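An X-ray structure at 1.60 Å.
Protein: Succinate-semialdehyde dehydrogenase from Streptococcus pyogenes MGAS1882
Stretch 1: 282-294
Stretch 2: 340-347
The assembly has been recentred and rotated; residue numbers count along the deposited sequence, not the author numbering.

Stretch 1, residues 282-294: LLTKVFKTAKWGD
Stretch 2, residues 340-347: HFVMPTII

Stretch 1 enters as the last turns of a helix, phi/psi near -65/-45 from Leu282 and flattening to -67/-21 at Lys288; the loop turns at Thr289 (-78/-10) and is extended from Ala290 (-60/135) through Lys291 (-122/102) to Trp292 (-82/155). Val286 N to Leu282 O (3.0 Å) and Phe287 N to Leu283 O (2.9 Å) are helical hydrogen bonds; beyond them, Thr289 OG1, chi1 p, donates to Val286 O at 2.6 Å. Stretch 2 is extended from Phe341 (-83/138) through Pro344 (-54/130) and becomes a strand at Thr345, with Ile346 at -122/130. Helix and strand run nearly antiparallel, at 164°, their axes 9.4 Å apart at closest approach. The CA-CA register is Thr284 to Ile346 at 7.4 Å, Phe287 to Pro344 at 6.0 Å and Trp292 to Phe341 at 7.7 Å.

No hydrogen bond crosses; the contact, largely apolar, covers 515 Å² summed over both sides. Leu283, Phe287, Phe341, Pro344 and Ile346 are buried; Trp292 stays partly exposed. Ile346 (m, t) points toward the helix, its CD1 3.7 Å from Leu283 CG and 4.3 Å from the centroid of the Phe287 ring, over one face. Leu283 is t, p. Phe287, chi1 -88° and chi2 40°, also brings CD2 to 3.4 Å from Pro344 CB, while Thr345 O lies at its ring edge, 3.6 Å from CE2. The CA-to-CB bond of Thr345 points away from the helix, and its OG1 donates a hydrogen bond to Met343 O at 2.8 Å.

Ala290 CB, pointing toward stretch 2, sits 3.6 Å from Pro344 CG, a small methyl against the proline ring. Trp292 (chi1 50°, chi2 88°) places CZ3 3.9 Å from Pro344 CD and 4.3 Å from Met343 CB, the latter over one ring face. Its five-membered ring meets the Phe341 ring obliquely, centroids 5.8 Å apart and planes at 49°. Phe341 is m, chi2 -81°; Gly293 O approaches its edge, 3.2 Å from CZ. At 157/-152, Gly293 has a backbone that calls for glycine, since a CB would jam against the preceding carbonyl.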

# COMPACT_ATOMS: atom_id res chain seq x y z
N LEU A 282 -12.99 29.39 28.01
CA LEU A 282 -14.05 28.64 27.35
C LEU A 282 -13.86 27.14 27.50
O LEU A 282 -14.80 26.42 27.84
CB LEU A 282 -14.13 29.02 25.87
CG LEU A 282 -15.22 28.31 25.08
CD1 LEU A 282 -16.58 28.64 25.67
CD2 LEU A 282 -15.18 28.71 23.62
N LEU A 283 -12.64 26.65 27.24
CA LEU A 283 -12.38 25.22 27.34
C LEU A 283 -12.54 24.73 28.79
O LEU A 283 -13.04 23.63 29.05
CB LEU A 283 -10.99 24.87 26.79
CG LEU A 283 -10.74 23.37 26.59
CD1 LEU A 283 -11.61 22.83 25.46
CD2 LEU A 283 -9.27 23.09 26.28
N THR A 284 -12.13 25.57 29.74
CA THR A 284 -12.33 25.29 31.15
C THR A 284 -13.82 25.16 31.49
O THR A 284 -14.23 24.22 32.18
CB THR A 284 -11.68 26.37 32.03
OG1 THR A 284 -10.26 26.36 31.82
CG2 THR A 284 -11.98 26.11 33.51
N LYS A 285 -14.62 26.09 30.99
CA LYS A 285 -16.06 26.08 31.20
C LYS A 285 -16.67 24.77 30.69
O LYS A 285 -17.45 24.12 31.37
CB LYS A 285 -16.71 27.26 30.48
CG LYS A 285 -18.23 27.28 30.54
CD LYS A 285 -18.79 28.33 29.60
CE LYS A 285 -20.30 28.40 29.65
NZ LYS A 285 -20.82 29.26 28.55
N VAL A 286 -16.28 24.39 29.48
CA VAL A 286 -16.80 23.19 28.84
C VAL A 286 -16.40 21.92 29.60
O VAL A 286 -17.22 21.03 29.84
CB VAL A 286 -16.33 23.11 27.37
CG1 VAL A 286 -16.56 21.72 26.79
CG2 VAL A 286 -17.04 24.16 26.52
N PHE A 287 -15.12 21.85 29.97
CA PHE A 287 -14.59 20.70 30.69
C PHE A 287 -15.24 20.54 32.07
O PHE A 287 -15.38 19.42 32.56
CB PHE A 287 -13.06 20.80 30.79
CG PHE A 287 -12.33 20.20 29.61
CD1 PHE A 287 -12.81 20.36 28.32
CD2 PHE A 287 -11.17 19.47 29.80
CE1 PHE A 287 -12.13 19.80 27.23
CE2 PHE A 287 -10.48 18.90 28.73
CZ PHE A 287 -10.97 19.07 27.45
N LYS A 288 -15.65 21.65 32.67
CA LYS A 288 -16.31 21.62 33.98
C LYS A 288 -17.67 20.94 33.95
O LYS A 288 -18.16 20.48 34.98
CB LYS A 288 -16.46 23.03 34.54
CG LYS A 288 -15.22 23.52 35.27
CD LYS A 288 -15.34 25.00 35.62
CE LYS A 288 -14.18 25.47 36.47
NZ LYS A 288 -14.31 26.92 36.79
N THR A 289 -18.27 20.88 32.77
CA THR A 289 -19.61 20.30 32.63
C THR A 289 -19.60 18.78 32.64
O THR A 289 -20.66 18.16 32.73
CB THR A 289 -20.32 20.79 31.35
OG1 THR A 289 -19.68 20.25 30.19
CG2 THR A 289 -20.32 22.30 31.29
N ALA A 290 -18.41 18.18 32.55
CA ALA A 290 -18.29 16.73 32.52
C ALA A 290 -18.87 16.05 33.75
O ALA A 290 -18.63 16.47 34.89
CB ALA A 290 -16.85 16.31 32.33
N LYS A 291 -19.62 14.98 33.53
CA LYS A 291 -20.14 14.17 34.62
C LYS A 291 -19.66 12.74 34.45
O LYS A 291 -20.19 12.00 33.62
CB LYS A 291 -21.67 14.22 34.64
CG LYS A 291 -22.29 13.46 35.80
CD LYS A 291 -23.73 13.88 36.05
CE LYS A 291 -24.28 13.21 37.29
NZ LYS A 291 -24.06 11.74 37.23
N TRP A 292 -18.65 12.36 35.22
CA TRP A 292 -18.15 10.99 35.15
C TRP A 292 -18.99 10.05 35.98
O TRP A 292 -19.66 10.46 36.94
CB TRP A 292 -16.68 10.88 35.54
CG TRP A 292 -16.33 11.55 36.83
CD1 TRP A 292 -16.39 11.00 38.08
CD2 TRP A 292 -15.87 12.89 37.00
NE1 TRP A 292 -15.99 11.93 39.02
CE2 TRP A 292 -15.67 13.10 38.38
CE3 TRP A 292 -15.61 13.95 36.11
CZ2 TRP A 292 -15.21 14.31 38.89
CZ3 TRP A 292 -15.15 15.16 36.62
CH2 TRP A 292 -14.96 15.33 38.00
N GLY A 293 -18.97 8.77 35.61
CA GLY A 293 -19.72 7.77 36.35
C GLY A 293 -20.03 6.55 35.52
O GLY A 293 -19.30 6.20 34.58
N ASP A 294 -21.13 5.90 35.88
CA ASP A 294 -21.59 4.66 35.25
C ASP A 294 -21.86 4.87 33.76
O ASP A 294 -22.77 5.58 33.40
CB ASP A 294 -22.88 4.25 35.97
CG ASP A 294 -23.46 2.95 35.46
OD1 ASP A 294 -22.94 2.38 34.48
OD2 ASP A 294 -24.48 2.50 36.04
N HIS A 340 -11.57 2.98 36.03
CA HIS A 340 -10.35 3.62 35.54
C HIS A 340 -10.55 5.07 35.12
O HIS A 340 -10.23 5.46 33.99
CB HIS A 340 -9.77 2.80 34.39
CG HIS A 340 -9.73 1.33 34.66
ND1 HIS A 340 -9.09 0.79 35.76
CD2 HIS A 340 -10.28 0.28 34.00
CE1 HIS A 340 -9.23 -0.52 35.75
NE2 HIS A 340 -9.95 -0.85 34.69
N PHE A 341 -11.04 5.90 36.04
CA PHE A 341 -11.40 7.28 35.72
C PHE A 341 -10.23 8.28 35.74
O PHE A 341 -9.38 8.25 36.63
CB PHE A 341 -12.49 7.78 36.67
CG PHE A 341 -13.85 7.19 36.39
CD1 PHE A 341 -14.64 7.70 35.38
CD2 PHE A 341 -14.33 6.13 37.16
CE1 PHE A 341 -15.89 7.17 35.12
CE2 PHE A 341 -15.58 5.59 36.91
CZ PHE A 341 -16.36 6.11 35.88
N VAL A 342 -10.22 9.16 34.75
CA VAL A 342 -9.32 10.31 34.70
C VAL A 342 -10.19 11.54 34.49
O VAL A 342 -11.03 11.57 33.59
CB VAL A 342 -8.29 10.17 33.54
CG1 VAL A 342 -7.44 11.44 33.39
CG2 VAL A 342 -7.40 8.95 33.77
N MET A 343 -10.03 12.57 35.33
CA MET A 343 -10.86 13.75 35.15
C MET A 343 -10.37 14.59 33.98
O MET A 343 -9.17 14.56 33.66
CB MET A 343 -10.94 14.60 36.43
CG MET A 343 -9.86 15.65 36.58
SD MET A 343 -10.20 16.72 38.01
CE MET A 343 -11.35 17.88 37.30
N PRO A 344 -11.28 15.31 33.31
CA PRO A 344 -10.89 16.22 32.24
C PRO A 344 -9.83 17.19 32.76
O PRO A 344 -10.00 17.78 33.82
CB PRO A 344 -12.18 16.95 31.91
CG PRO A 344 -13.26 15.98 32.29
CD PRO A 344 -12.74 15.32 33.54
N THR A 345 -8.74 17.32 32.02
CA THR A 345 -7.59 18.07 32.48
C THR A 345 -7.13 18.93 31.32
O THR A 345 -7.17 18.48 30.17
CB THR A 345 -6.47 17.10 32.90
OG1 THR A 345 -6.94 16.25 33.95
CG2 THR A 345 -5.22 17.84 33.37
N ILE A 346 -6.73 20.17 31.59
CA ILE A 346 -6.25 21.06 30.54
C ILE A 346 -4.84 21.50 30.87
O ILE A 346 -4.57 21.94 31.98
CB ILE A 346 -7.14 22.31 30.38
CG1 ILE A 346 -8.59 21.89 30.09
CG2 ILE A 346 -6.61 23.21 29.26
CD1 ILE A 346 -9.59 23.03 30.12
N ILE A 347 -3.94 21.37 29.90
CA ILE A 347 -2.59 21.88 30.04
C ILE A 347 -2.27 22.90 28.95
O ILE A 347 -2.88 22.91 27.89
CB ILE A 347 -1.54 20.77 29.99
CG1 ILE A 347 -1.63 20.00 28.66
CG2 ILE A 347 -1.70 19.85 31.19
CD1 ILE A 347 -0.54 18.95 28.47